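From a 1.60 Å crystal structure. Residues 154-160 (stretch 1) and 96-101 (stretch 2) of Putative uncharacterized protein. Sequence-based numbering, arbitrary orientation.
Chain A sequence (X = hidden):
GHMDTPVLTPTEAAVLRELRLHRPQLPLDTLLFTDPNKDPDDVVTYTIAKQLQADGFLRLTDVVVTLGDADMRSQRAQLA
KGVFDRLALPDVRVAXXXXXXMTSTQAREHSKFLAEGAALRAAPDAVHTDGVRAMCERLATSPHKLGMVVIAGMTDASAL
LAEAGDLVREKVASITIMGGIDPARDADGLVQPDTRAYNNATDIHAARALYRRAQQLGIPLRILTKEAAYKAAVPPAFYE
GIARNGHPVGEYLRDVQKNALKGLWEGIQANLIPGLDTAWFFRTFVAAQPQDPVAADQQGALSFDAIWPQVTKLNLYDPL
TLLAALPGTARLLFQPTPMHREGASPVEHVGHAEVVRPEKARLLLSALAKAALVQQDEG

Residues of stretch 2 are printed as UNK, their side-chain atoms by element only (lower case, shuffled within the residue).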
# COMPACT_ATOMS: atom_id res chain seq x y z
N MET A 154 -4.18 4.28 10.58
CA MET A 154 -5.42 3.56 10.72
C MET A 154 -6.54 4.41 11.34
O MET A 154 -7.56 3.84 11.73
CB MET A 154 -5.15 2.31 11.58
CG MET A 154 -4.65 1.17 10.67
SD MET A 154 -3.54 -0.08 11.42
CE MET A 154 -1.98 0.61 10.93
N THR A 155 -6.41 5.74 11.33
CA THR A 155 -7.48 6.61 11.90
C THR A 155 -8.86 6.25 11.32
O THR A 155 -9.87 6.07 12.04
CB THR A 155 -7.17 8.04 11.52
OG1 THR A 155 -5.87 8.37 12.01
CG2 THR A 155 -8.22 9.00 12.04
N ASP A 156 -8.94 6.18 10.00
CA ASP A 156 -10.23 5.89 9.32
C ASP A 156 -10.64 4.43 9.34
O ASP A 156 -11.86 4.11 9.44
CB ASP A 156 -10.18 6.44 7.89
CG ASP A 156 -9.75 7.87 7.90
OD1 ASP A 156 -10.47 8.71 8.50
OD2 ASP A 156 -8.69 8.20 7.36
N ALA A 157 -9.68 3.51 9.19
CA ALA A 157 -10.04 2.11 9.29
C ALA A 157 -10.61 1.80 10.66
O ALA A 157 -11.54 1.02 10.76
CB ALA A 157 -8.79 1.20 8.98
N SER A 158 -10.04 2.39 11.69
CA SER A 158 -10.55 2.13 13.04
C SER A 158 -11.91 2.81 13.16
O SER A 158 -12.83 2.20 13.73
CB SER A 158 -9.59 2.70 14.07
OG SER A 158 -10.14 2.61 15.38
N ALA A 159 -12.05 4.05 12.63
CA ALA A 159 -13.36 4.74 12.62
C ALA A 159 -14.45 3.89 11.98
O ALA A 159 -15.59 3.89 12.45
CB ALA A 159 -13.28 6.12 11.94
N LEU A 160 -14.11 3.14 10.93
CA LEU A 160 -15.10 2.32 10.23
C LEU A 160 -15.52 1.17 11.09
O LEU A 160 -16.71 0.86 11.17
CB LEU A 160 -14.55 1.77 8.88
CG LEU A 160 -15.52 0.90 8.06
CD1 LEU A 160 -16.69 1.74 7.60
CD2 LEU A 160 -14.87 0.31 6.80
N UNK A 96 -11.40 12.15 1.68
CA UNK A 96 -10.46 12.55 2.70
C UNK A 96 -10.85 11.92 4.06
O UNK A 96 -12.02 12.04 4.49
c UNK A 96 -10.56 14.09 2.84
n UNK A 96 -10.60 18.79 3.88
c UNK A 96 -10.01 16.13 4.17
c UNK A 96 -10.03 14.62 4.12
n UNK A 96 -12.42 18.61 5.32
c UNK A 96 -11.39 18.05 4.68
n UNK A 96 -11.13 16.75 4.83
N UNK A 97 -9.89 11.35 4.79
CA UNK A 97 -10.12 10.84 6.11
C UNK A 97 -10.25 11.93 7.16
O UNK A 97 -10.16 13.13 6.86
N UNK A 98 -10.51 11.53 8.39
CA UNK A 98 -10.70 12.50 9.48
C UNK A 98 -9.42 12.95 10.23
O UNK A 98 -8.33 12.38 10.09
c UNK A 98 -12.06 10.27 12.38
c UNK A 98 -11.11 10.82 11.33
c UNK A 98 -11.71 11.92 10.47
n UNK A 98 -13.13 9.64 11.93
o UNK A 98 -11.81 10.39 13.60
N UNK A 99 -9.55 13.99 11.06
CA UNK A 99 -8.43 14.49 11.81
C UNK A 99 -7.91 13.48 12.83
O UNK A 99 -8.65 12.67 13.37
o UNK A 99 -9.44 18.03 12.23
o UNK A 99 -8.31 17.03 10.59
c UNK A 99 -8.87 17.01 11.72
c UNK A 99 -8.88 15.73 12.59
N UNK A 100 -6.64 13.58 13.13
CA UNK A 100 -6.09 12.71 14.12
C UNK A 100 -4.99 13.49 14.80
O UNK A 100 -4.54 14.51 14.30
c UNK A 100 -4.64 11.98 11.20
c UNK A 100 -5.58 11.39 13.42
c UNK A 100 -3.60 12.22 10.35
c UNK A 100 -4.41 11.62 12.51
c UNK A 100 -3.12 11.55 12.99
o UNK A 100 -1.25 12.40 9.97
c UNK A 100 -2.04 11.79 12.14
c UNK A 100 -2.31 12.15 10.83
N UNK A 101 -4.54 13.03 15.97
CA UNK A 101 -3.53 13.79 16.74
C UNK A 101 -2.12 13.77 16.11
O UNK A 101 -1.70 12.71 15.66
c UNK A 101 -5.04 11.84 16.68
c UNK A 101 -4.04 11.73 17.83
c UNK A 101 -3.55 13.09 18.09
O HOH W 1 -7.32 10.42 8.33
O HOH W 2 -12.96 8.33 9.64

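Position 96 carries seven side-chain atoms. Three carbons lead to a nitrogen, and that nitrogen to a carbon bearing two more nitrogens. This is a guanidinium group, so the residue is Arg96. Its CA-to-CB bond points away from stretch 1, and its side chain comes no closer than 7.3 Å, from CG of Arg96 to OD2 of Asp156. It takes no part in the contact.

Position 97 has no side-chain atoms. Its CA lies 3.2 Å from OD1 of Asp156. An ideal CB here would fall 1.9 Å from OD2 of Asp156, which is a clash. The residue is Gly97. The bare CA lets the carboxylate come close to the backbone.

Position 98 has five side-chain atoms: three carbons in a row, the third carrying one oxygen and one nitrogen. Its second carbon lies 3.5 Å from CG2 of Thr155, and its nitrogen 3.5 Å from CB of Ala159. That is a carboxamide on a two-carbon arm, so the residue is Gln98. The CA-to-CB bond points sideways, but the end of the side chain comes nearer to the helix. The backbone N of Gln98 donates a hydrogen bond to OD1 of Asp156, at 2.8 Å and a nearly straight 164°.

Position 99 has four side-chain atoms: two carbons, the second carrying two oxygens. Its backbone O, 3.9 Å from CG2 of Thr155, makes its closest contact. This short carboxylate is Asp99. Its CA-to-CB bond points away from stretch 1.

Position 100 has one carbon followed by a six-carbon ring bearing one oxygen. Its CB sits 3.3 Å from OG1 of Thr155. The phenol identifies Tyr100. The CA-to-CB bond points toward the helix, but the end of the side chain leads away, and its OH is hydrogen-bonded elsewhere in the structure.

Position 101 has three carbons that close a ring onto the backbone N. It is Pro101, and it does not touch stretch 1.

The contact is small, burying 245 Å² over both sides. It joins the first turns of a helix to an extended loop. Asp156 is its polar anchor, with one direct hydrogen bond and two water bridges. Water 1 donates to OD2 of Asp156 and to O of Gln98, at 2.8 Å each. Water 2 donates to OD1 of Asp156 at 2.8 Å and accepts from NE2 of Gln98 at 2.6 Å. Beside this anchor, Thr155 and Ala159 pack against the side chain of Gln98.

Stretch 2 96-101: RGQDYP
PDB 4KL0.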